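Local coordinates for hypothetical protein TM1631 (Thermotoga maritima, PDB 1VPQ) that is of unknown function but belongs to the DUF72 family of TIM-barrel proteins, and here binds a sulfate ion at the C-terminal ends of its strands, at residues F23-G28 and N252-Q257; V16-F21 and I260-F265; H205-R210 and Y220-S225. One frame throughout, in Å; residues are numbered along the deposited sequence.

Interaction 1 of 3, residues F23-G28 and N252-Q257; sequences FEDWKG and NCYKGQ
Two beta-alpha loops of the TIM barrel, those after strands 13-18 and 245-250, meet where Asp25 and Trp26 of 23-28 reach Cys253, Lys255 and Gly256 of 252-257. The first loop turns sharply here: a type I beta turn runs from Glu24 to Lys27, and Asp25 and Trp26 at its two middle positions carry both hydrogen bonds of the contact. Trp26 NE1 donates to Cys253 O over 3.2 Å; the carbonyl oxygen lies at the ring edge in the indole plane, and the N-H arrives in the carbonyl plane on a lone pair at an N-H...O angle of 157°. The same oxygen also accepts Gly256 N, so two donors grip it and hold the 253-256 turn. Asp25 OD2 takes the backbone N of Lys255 at 3.0 Å, met from above the carboxylate plane, 39° out of it. The indole is sandwiched. Over one face sits Gly256 CA, 3.4 Å from Trp26 CD1, while Phe23 CD2 lies above the opposite face, offset toward the rim. Gly256 has no side chain and positive phi, and it is the N-cap residue of helix 257-270, so the ring packs directly on the backbone that starts this helix. Beside the two hydrogen bonds the contact is apolar. Cys253 SG lies anti to its own carbonyl carbon (chi1 -72°), where it touches both aromatic side chains: obliquely placed 4.8 Å from the centroid of the Phe23 ring, and at the edge of the Trp26 six-membered ring. Ala258 of helix 257-270 and Glu217 also touch Cys253. The nearest carbons of the Phe23 pair are CZ of Phe23 and CB of Cys253, 4.1 Å apart, with CB over the phenyl face.

Interaction 2 of 3, residues V16-F21 and I260-F265; sequences VGTSGF and INALQF
Val16 and Phe265 lean across each other obliquely where the first strand of the TIM barrel, 13-18, packs against its last helix, 257-270. Strand 16-18 and helix 260-265 run almost exactly antiparallel, at 175°, and their axes approach to 8.0 Å, a close spacing consistent with the small Ala262 facing the strand. Val16 sends its CG2 branch, anti to the backbone N, toward the helix; this methyl lies 3.9 Å from Phe265 CD2 and rests against the carbonyl oxygen and CB of Ala262. Phe265 directs its bond to CB at the strand, and its ring also touches Val248 of strand 245-250, so the helix bridges the first and last strands of the barrel. Ala262 CB points toward the strand, packing 4.0 Å from Gly17 O and 3.9 Å from Thr18 CG2. Thr18 stands beside it with its two branches divided: CG2 faces the alanine methyl, while OG1 turns to Gly20 O. An alanine in place of Thr18 would probably open a gap beside Ala262 CB and leave Gly20 O without its hydroxyl donor. Every touching residue is buried, and the contact is wholly van der Waals. The hydroxyl bond stays within 16-21: Thr18 OG1 donates to Gly20 O over 2.9 Å, nearly in line with the carbonyl bond.

Interaction 3 of 3, residues H205-R210 and Y220-S225; sequences HGRNER and YDYLYS. With SO4 (sulfate ion), chain B.
Aromatic packing carries most of the contact, with Tyr222 laid against Gly206 and Arg207. Arg207 N sits over one face of the Tyr222 ring, 3.4 Å from CG, and Arg207 CB makes a CH-pi contact with that ring, 4.0 Å from its centroid and 21° off the normal. Gly206 is close enough that a side chain would collide with Tyr222 CB. Tyr220 and His205 lie side by side, pointing the same way, with His205 ND1 4.0 Å from Tyr220 CE1 and His205 O at the edge of the phenol ring.

Among polar contacts, Gly206 N donates a weak, bent bond to Tyr224 OH (3.1 Å, 132°). That hydroxyl is also bonded to Asp181, which forms a salt bridge with Arg207 NE; Glu228 pairs with Arg207 NH1 and bonds to Tyr222 OH. Within 205-210, Asn208 OD1 accepts Arg210 N at 2.9 Å, an Asx turn.

Ligand contacts come last. Tyr220 OH donates to sulfate O3, although the modelled 2.4 Å is very short and doubtful as a length; His205 ND1, itself bonded to Asn251, lies 3.4 Å from the same oxygen. Lys84, Arg157 and Arg203 complete this anion site at the C-terminal strand ends, where TIM-barrel enzymes characteristically place their active sites.

How the interactions relate
Interactions 1 and 2 join the first strand and its loop to the last helix and the loop before it, while interaction 3 lies within the loop after strand 199-204. Centres are 11 Å apart for interactions 1 and 2 and 14 Å for each of the other pairs. Two asparagines join them. Asn252 ND2 of interaction 1 probably donates to Tyr222 O of interaction 3 (2.7 Å) and to Asn261 OD1 of interaction 2 (3.0 Å); Asn261 OD1 in turn probably accepts Tyr224 N of interaction 3 (3.0 Å). Interactions 1 and 2 also pack directly, Trp26 CH2 lying 3.4 Å from Thr18 OG1. Among the three, interaction 3 alone reaches the sulfate.

Interaction 1 of 3, residues F23-G28 and N252-Q257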
loop_
_atom_site.group_PDB
_atom_site.type_symbol
_atom_site.label_atom_id
_atom_site.label_comp_id
_atom_site.label_asym_id
_atom_site.label_seq_id
_atom_site.Cartn_x
_atom_site.Cartn_y
_atom_site.Cartn_z
ATOM N N PHE A 23 -3.872 -13.037 8.556
ATOM C CA PHE A 23 -3.180 -12.951 9.845
ATOM C C PHE A 23 -3.919 -13.769 10.900
ATOM O O PHE A 23 -5.144 -13.716 10.979
ATOM C CB PHE A 23 -3.101 -11.497 10.324
ATOM C CG PHE A 23 -2.401 -10.566 9.366
ATOM C CD1 PHE A 23 -1.016 -10.529 9.299
ATOM C CD2 PHE A 23 -3.129 -9.714 8.547
ATOM C CE1 PHE A 23 -0.366 -9.663 8.419
ATOM C CE2 PHE A 23 -2.488 -8.847 7.664
ATOM C CZ PHE A 23 -1.106 -8.820 7.602
ATOM N N GLU A 24 -3.167 -14.514 11.708
ATOM C CA GLU A 24 -3.722 -15.265 12.839
ATOM C C GLU A 24 -3.940 -14.359 14.060
ATOM O O GLU A 24 -4.896 -14.543 14.805
ATOM C CB GLU A 24 -2.798 -16.427 13.205
ATOM C CG GLU A 24 -2.693 -17.518 12.127
ATOM C CD GLU A 24 -3.777 -18.586 12.246
ATOM O OE1 GLU A 24 -4.970 -18.254 12.070
ATOM O OE2 GLU A 24 -3.432 -19.762 12.508
ATOM N N ASP A 25 -3.027 -13.409 14.264
ATOM C CA ASP A 25 -3.221 -12.252 15.163
ATOM C C ASP A 25 -4.649 -11.689 15.181
ATOM O O ASP A 25 -5.124 -11.261 16.239
ATOM C CB ASP A 25 -2.292 -11.093 14.735
ATOM C CG ASP A 25 -1.011 -11.022 15.540
ATOM O OD1 ASP A 25 -0.673 -12.006 16.234
ATOM O OD2 ASP A 25 -0.336 -9.971 15.474
ATOM N N TRP A 26 -5.298 -11.655 14.009
ATOM C CA TRP A 26 -6.657 -11.097 13.854
ATOM C C TRP A 26 -7.781 -11.991 14.419
ATOM O O TRP A 26 -8.889 -11.511 14.666
ATOM C CB TRP A 26 -6.947 -10.772 12.376
ATOM C CG TRP A 26 -6.119 -9.661 11.789
ATOM C CD1 TRP A 26 -4.940 -9.165 12.272
ATOM C CD2 TRP A 26 -6.388 -8.934 10.578
ATOM N NE1 TRP A 26 -4.477 -8.166 11.452
ATOM C CE2 TRP A 26 -5.344 -8.005 10.405
ATOM C CE3 TRP A 26 -7.413 -8.977 9.630
ATOM C CZ2 TRP A 26 -5.290 -7.130 9.321
ATOM C CZ3 TRP A 26 -7.364 -8.100 8.548
ATOM C CH2 TRP A 26 -6.308 -7.192 8.405
ATOM N N LYS A 27 -7.503 -13.280 14.618
ATOM C CA LYS A 27 -8.465 -14.177 15.261
ATOM C C LYS A 27 -8.682 -13.773 16.717
ATOM O O LYS A 27 -7.716 -13.647 17.476
ATOM C CB LYS A 27 -7.983 -15.627 15.222
ATOM C CG LYS A 27 -8.158 -16.341 13.899
ATOM C CD LYS A 27 -7.729 -17.786 14.066
ATOM C CE LYS A 27 -8.346 -18.679 13.036
ATOM N N GLY A 28 -9.948 -13.603 17.104
ATOM C CA GLY A 28 -10.304 -13.129 18.447
ATOM C C GLY A 28 -10.136 -11.626 18.613
ATOM O O GLY A 28 -10.075 -11.112 19.742
ATOM N N ASN A 252 -0.765 -0.870 10.139
ATOM C CA ASN A 252 -0.478 -1.150 11.548
ATOM C C ASN A 252 -1.159 -2.436 11.971
ATOM O O ASN A 252 -1.990 -2.440 12.867
ATOM C CB ASN A 252 -0.905 0.021 12.443
ATOM C CG ASN A 252 -2.368 0.412 12.266
ATOM O OD1 ASN A 252 -2.874 0.483 11.149
ATOM N ND2 ASN A 252 -3.044 0.694 13.373
ATOM N N CYS A 253 -0.778 -3.533 11.320
ATOM C CA CYS A 253 -1.550 -4.786 11.343
ATOM C C CYS A 253 -1.312 -5.654 12.575
ATOM O O CYS A 253 -1.978 -6.673 12.753
ATOM C CB CYS A 253 -1.274 -5.602 10.066
ATOM S SG CYS A 253 -2.012 -4.904 8.528
ATOM N N TYR A 254 -0.372 -5.248 13.421
ATOM C CA TYR A 254 -0.069 -5.987 14.657
ATOM C C TYR A 254 -1.328 -6.119 15.520
ATOM O O TYR A 254 -1.905 -5.114 15.951
ATOM C CB TYR A 254 1.036 -5.273 15.438
ATOM C CG TYR A 254 1.508 -5.971 16.699
ATOM C CD1 TYR A 254 2.460 -6.986 16.645
ATOM C CD2 TYR A 254 1.032 -5.586 17.948
ATOM C CE1 TYR A 254 2.913 -7.625 17.820
ATOM C CE2 TYR A 254 1.474 -6.213 19.120
ATOM C CZ TYR A 254 2.414 -7.230 19.046
ATOM O OH TYR A 254 2.854 -7.846 20.200
ATOM N N LYS A 255 -1.756 -7.363 15.733
ATOM C CA LYS A 255 -2.932 -7.691 16.557
ATOM C C LYS A 255 -4.243 -7.027 16.087
ATOM O O LYS A 255 -5.101 -6.670 16.902
ATOM C CB LYS A 255 -2.651 -7.387 18.033
ATOM C CG LYS A 255 -1.585 -8.291 18.643
ATOM C CD LYS A 255 -1.329 -7.914 20.097
ATOM C CE LYS A 255 -0.325 -8.843 20.788
ATOM N NZ LYS A 255 -0.955 -9.650 21.858
ATOM N N GLY A 256 -4.392 -6.880 14.774
ATOM C CA GLY A 256 -5.660 -6.448 14.185
ATOM C C GLY A 256 -5.956 -4.964 14.299
ATOM O O GLY A 256 -7.053 -4.523 13.958
ATOM N N GLN A 257 -4.970 -4.192 14.751
ATOM C CA GLN A 257 -5.130 -2.761 14.947
ATOM C C GLN A 257 -5.474 -2.072 13.633
ATOM O O GLN A 257 -6.337 -1.198 13.601
ATOM C CB GLN A 257 -3.875 -2.171 15.604
ATOM C CG GLN A 257 -3.831 -2.485 17.101
ATOM C CD GLN A 257 -2.478 -2.285 17.756
ATOM O OE1 GLN A 257 -1.442 -2.664 17.211
ATOM N NE2 GLN A 257 -2.488 -1.715 18.961
#

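Interaction 2 of 3, residues V16-F21 and I260-F265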
loop_
_atom_site.group_PDB
_atom_site.type_symbol
_atom_site.label_atom_id
_atom_site.label_comp_id
_atom_site.label_asym_id
_atom_site.label_seq_id
_atom_site.Cartn_x
_atom_site.Cartn_y
_atom_site.Cartn_z
ATOM N N VAL A 16 -11.171 1.934 1.036
ATOM C CA VAL A 16 -10.365 1.638 2.224
ATOM C C VAL A 16 -10.243 0.119 2.453
ATOM O O VAL A 16 -11.212 -0.641 2.304
ATOM C CB VAL A 16 -10.882 2.365 3.497
ATOM C CG1 VAL A 16 -12.332 2.008 3.793
ATOM C CG2 VAL A 16 -9.983 2.065 4.722
ATOM N N GLY A 17 -9.029 -0.299 2.800
ATOM C CA GLY A 17 -8.746 -1.666 3.197
ATOM C C GLY A 17 -7.497 -1.725 4.058
ATOM O O GLY A 17 -7.068 -0.711 4.611
ATOM N N THR A 18 -6.927 -2.922 4.175
ATOM C CA THR A 18 -5.704 -3.152 4.946
ATOM C C THR A 18 -4.588 -3.751 4.085
ATOM O O THR A 18 -4.819 -4.214 2.967
ATOM C CB THR A 18 -5.962 -4.121 6.101
ATOM O OG1 THR A 18 -6.599 -5.289 5.576
ATOM C CG2 THR A 18 -6.847 -3.476 7.182
ATOM N N SER A 19 -3.371 -3.732 4.624
ATOM C CA SER A 19 -2.231 -4.371 3.971
ATOM C C SER A 19 -2.214 -5.831 4.380
ATOM O O SER A 19 -1.779 -6.174 5.481
ATOM C CB SER A 19 -0.910 -3.706 4.357
ATOM O OG SER A 19 -0.827 -2.398 3.830
ATOM N N GLY A 20 -2.701 -6.682 3.484
ATOM C CA GLY A 20 -2.865 -8.098 3.772
ATOM C C GLY A 20 -4.172 -8.360 4.494
ATOM O O GLY A 20 -4.781 -7.451 5.068
ATOM N N PHE A 21 -4.601 -9.613 4.438
ATOM C CA PHE A 21 -5.797 -10.087 5.139
ATOM C C PHE A 21 -5.530 -11.366 5.946
ATOM O O PHE A 21 -6.335 -11.734 6.791
ATOM C CB PHE A 21 -6.908 -10.368 4.123
ATOM C CG PHE A 21 -6.643 -11.575 3.259
ATOM C CD1 PHE A 21 -7.052 -12.840 3.664
ATOM C CD2 PHE A 21 -5.964 -11.450 2.055
ATOM C CE1 PHE A 21 -6.803 -13.958 2.881
ATOM C CE2 PHE A 21 -5.707 -12.566 1.266
ATOM C CZ PHE A 21 -6.132 -13.822 1.682
ATOM N N ILE A 260 -9.161 -2.756 12.832
ATOM C CA ILE A 260 -9.960 -1.883 13.709
ATOM C C ILE A 260 -10.016 -0.465 13.153
ATOM O O ILE A 260 -11.102 0.069 12.909
ATOM C CB ILE A 260 -9.420 -1.869 15.176
ATOM C CG1 ILE A 260 -9.697 -3.214 15.851
ATOM C CG2 ILE A 260 -10.075 -0.755 16.007
ATOM C CD1 ILE A 260 -9.004 -3.414 17.193
ATOM N N ASN A 261 -8.852 0.132 12.932
ATOM C CA ASN A 261 -8.774 1.488 12.405
ATOM C C ASN A 261 -9.383 1.627 11.007
ATOM O O ASN A 261 -10.018 2.643 10.697
ATOM C CB ASN A 261 -7.322 1.993 12.386
ATOM C CG ASN A 261 -6.755 2.243 13.778
ATOM O OD1 ASN A 261 -5.543 2.210 13.967
ATOM N ND2 ASN A 261 -7.624 2.501 14.753
ATOM N N ALA A 262 -9.185 0.618 10.163
ATOM C CA ALA A 262 -9.715 0.662 8.800
ATOM C C ALA A 262 -11.242 0.627 8.821
ATOM O O ALA A 262 -11.905 1.288 8.010
ATOM C CB ALA A 262 -9.151 -0.487 7.962
ATOM N N LEU A 263 -11.781 -0.153 9.751
ATOM C CA LEU A 263 -13.226 -0.228 9.984
ATOM C C LEU A 263 -13.794 1.069 10.569
ATOM O O LEU A 263 -14.922 1.450 10.248
ATOM C CB LEU A 263 -13.563 -1.392 10.916
ATOM C CG LEU A 263 -13.396 -2.809 10.362
ATOM C CD1 LEU A 263 -13.451 -3.804 11.485
ATOM C CD2 LEU A 263 -14.459 -3.129 9.318
ATOM N N GLN A 264 -13.023 1.722 11.441
ATOM C CA GLN A 264 -13.409 3.022 11.993
ATOM C C GLN A 264 -13.434 4.055 10.887
ATOM O O GLN A 264 -14.358 4.848 10.782
ATOM C CB GLN A 264 -12.427 3.473 13.069
ATOM C CG GLN A 264 -12.550 2.749 14.378
ATOM C CD GLN A 264 -11.393 3.059 15.303
ATOM O OE1 GLN A 264 -10.291 2.553 15.131
ATOM N NE2 GLN A 264 -11.642 3.888 16.293
ATOM N N PHE A 265 -12.397 4.025 10.064
ATOM C CA PHE A 265 -12.271 4.927 8.921
ATOM C C PHE A 265 -13.387 4.706 7.899
ATOM O O PHE A 265 -13.963 5.662 7.377
ATOM C CB PHE A 265 -10.907 4.708 8.258
ATOM C CG PHE A 265 -10.489 5.816 7.349
ATOM C CD1 PHE A 265 -9.870 6.942 7.860
ATOM C CD2 PHE A 265 -10.700 5.726 5.991
ATOM C CE1 PHE A 265 -9.470 7.959 7.039
ATOM C CE2 PHE A 265 -10.313 6.740 5.158
ATOM C CZ PHE A 265 -9.695 7.866 5.684
#

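Interaction 3 of 3, residues H205-R210 and Y220-S225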
loop_
_atom_site.group_PDB
_atom_site.type_symbol
_atom_site.label_atom_id
_atom_site.label_comp_id
_atom_site.label_asym_id
_atom_site.label_seq_id
_atom_site.Cartn_x
_atom_site.Cartn_y
_atom_site.Cartn_z
ATOM N N HIS A 205 0.944 3.668 8.582
ATOM C CA HIS A 205 1.778 2.659 9.254
ATOM C C HIS A 205 1.715 2.737 10.770
ATOM O O HIS A 205 2.397 1.970 11.463
ATOM C CB HIS A 205 3.247 2.832 8.842
ATOM C CG HIS A 205 3.471 2.801 7.364
ATOM N ND1 HIS A 205 3.184 1.697 6.596
ATOM C CD2 HIS A 205 3.973 3.729 6.520
ATOM C CE1 HIS A 205 3.486 1.953 5.337
ATOM N NE2 HIS A 205 3.965 3.181 5.263
ATOM N N GLY A 206 0.923 3.676 11.278
ATOM C CA GLY A 206 0.957 4.037 12.691
ATOM C C GLY A 206 2.154 4.917 13.010
ATOM O O GLY A 206 2.924 5.276 12.126
ATOM N N ARG A 207 2.316 5.242 14.286
ATOM C CA ARG A 207 3.297 6.228 14.725
ATOM C C ARG A 207 4.089 5.754 15.923
ATOM O O ARG A 207 4.429 6.541 16.807
ATOM C CB ARG A 207 2.598 7.531 15.092
ATOM C CG ARG A 207 1.767 8.095 13.991
ATOM C CD ARG A 207 1.030 9.281 14.499
ATOM N NE ARG A 207 0.319 9.942 13.428
ATOM C CZ ARG A 207 -0.451 11.009 13.591
ATOM N NH1 ARG A 207 -0.617 11.551 14.799
ATOM N NH2 ARG A 207 -1.059 11.533 12.539
ATOM N N ASN A 208 4.383 4.460 15.940
ATOM C CA ASN A 208 5.190 3.859 16.985
ATOM C C ASN A 208 6.540 4.568 17.114
ATOM O O ASN A 208 7.345 4.545 16.197
ATOM C CB ASN A 208 5.389 2.369 16.673
ATOM C CG ASN A 208 6.048 1.601 17.818
ATOM O OD1 ASN A 208 6.439 2.177 18.829
ATOM N ND2 ASN A 208 6.177 0.288 17.648
ATOM N N GLU A 209 6.779 5.182 18.271
ATOM C CA GLU A 209 8.048 5.866 18.570
ATOM C C GLU A 209 9.258 4.937 18.637
ATOM O O GLU A 209 10.399 5.397 18.599
ATOM C CB GLU A 209 7.946 6.592 19.906
ATOM C CG GLU A 209 6.952 7.744 19.916
ATOM C CD GLU A 209 6.730 8.329 21.309
ATOM O OE1 GLU A 209 7.333 7.823 22.293
ATOM O OE2 GLU A 209 5.944 9.298 21.407
ATOM N N ARG A 210 9.000 3.637 18.764
ATOM C CA ARG A 210 10.048 2.616 18.835
ATOM C C ARG A 210 10.318 2.007 17.448
ATOM O O ARG A 210 10.963 0.967 17.323
ATOM C CB ARG A 210 9.624 1.539 19.843
ATOM C CG ARG A 210 10.777 0.782 20.499
ATOM C CD ARG A 210 10.294 -0.167 21.602
ATOM N N TYR A 220 4.973 -1.981 13.878
ATOM C CA TYR A 220 3.644 -1.486 13.499
ATOM C C TYR A 220 2.612 -1.607 14.629
ATOM O O TYR A 220 1.412 -1.446 14.401
ATOM C CB TYR A 220 3.143 -2.219 12.255
ATOM C CG TYR A 220 4.064 -2.102 11.064
ATOM C CD1 TYR A 220 4.016 -0.987 10.220
ATOM C CD2 TYR A 220 4.976 -3.110 10.766
ATOM C CE1 TYR A 220 4.868 -0.883 9.116
ATOM C CE2 TYR A 220 5.831 -3.018 9.671
ATOM C CZ TYR A 220 5.777 -1.903 8.851
ATOM O OH TYR A 220 6.632 -1.820 7.771
ATOM N N ASP A 221 3.076 -1.873 15.850
ATOM C CA ASP A 221 2.186 -1.891 17.010
ATOM C C ASP A 221 1.748 -0.467 17.356
ATOM O O ASP A 221 2.444 0.267 18.065
ATOM C CB ASP A 221 2.853 -2.561 18.213
ATOM C CG ASP A 221 1.937 -2.643 19.412
ATOM O OD1 ASP A 221 0.719 -2.406 19.264
ATOM O OD2 ASP A 221 2.438 -2.955 20.511
ATOM N N TYR A 222 0.591 -0.088 16.821
ATOM C CA TYR A 222 0.009 1.227 17.061
ATOM C C TYR A 222 -1.472 1.199 16.718
ATOM O O TYR A 222 -1.876 0.514 15.784
ATOM C CB TYR A 222 0.711 2.278 16.217
ATOM C CG TYR A 222 0.330 3.694 16.566
ATOM C CD1 TYR A 222 1.000 4.382 17.564
ATOM C CD2 TYR A 222 -0.679 4.354 15.881
ATOM C CE1 TYR A 222 0.660 5.684 17.895
ATOM C CE2 TYR A 222 -1.032 5.672 16.201
ATOM C CZ TYR A 222 -0.354 6.328 17.206
ATOM O OH TYR A 222 -0.675 7.620 17.538
ATOM N N LEU A 223 -2.271 1.930 17.491
ATOM C CA LEU A 223 -3.707 2.059 17.249
ATOM C C LEU A 223 -4.070 3.536 17.192
ATOM O O LEU A 223 -4.079 4.217 18.221
ATOM C CB LEU A 223 -4.517 1.359 18.352
ATOM C CG LEU A 223 -6.050 1.324 18.176
ATOM C CD1 LEU A 223 -6.479 0.344 17.092
ATOM C CD2 LEU A 223 -6.729 0.982 19.478
ATOM N N TYR A 224 -4.362 4.026 15.990
ATOM C CA TYR A 224 -4.780 5.406 15.811
ATOM C C TYR A 224 -5.988 5.747 16.692
ATOM O O TYR A 224 -6.931 4.968 16.796
ATOM C CB TYR A 224 -5.143 5.673 14.350
ATOM C CG TYR A 224 -3.967 5.812 13.412
ATOM C CD1 TYR A 224 -3.305 7.034 13.271
ATOM C CD2 TYR A 224 -3.536 4.735 12.631
ATOM C CE1 TYR A 224 -2.235 7.178 12.401
ATOM C CE2 TYR A 224 -2.458 4.870 11.755
ATOM C CZ TYR A 224 -1.817 6.096 11.647
ATOM O OH TYR A 224 -0.751 6.246 10.795
ATOM N N SER A 225 -5.941 6.919 17.317
ATOM C CA SER A 225 -7.086 7.476 18.028
ATOM C C SER A 225 -8.122 7.984 17.035
ATOM O O SER A 225 -7.790 8.310 15.896
ATOM C CB SER A 225 -6.648 8.637 18.932
ATOM O OG SER A 225 -6.382 9.821 18.184
HETATM S S SO4 B . 5.939 -1.034 4.604
HETATM O O1 SO4 B . 6.166 0.270 3.989
HETATM O O2 SO4 B . 7.190 -1.778 4.695
HETATM O O3 SO4 B . 5.406 -0.817 5.941
HETATM O O4 SO4 B . 5.012 -1.801 3.780
#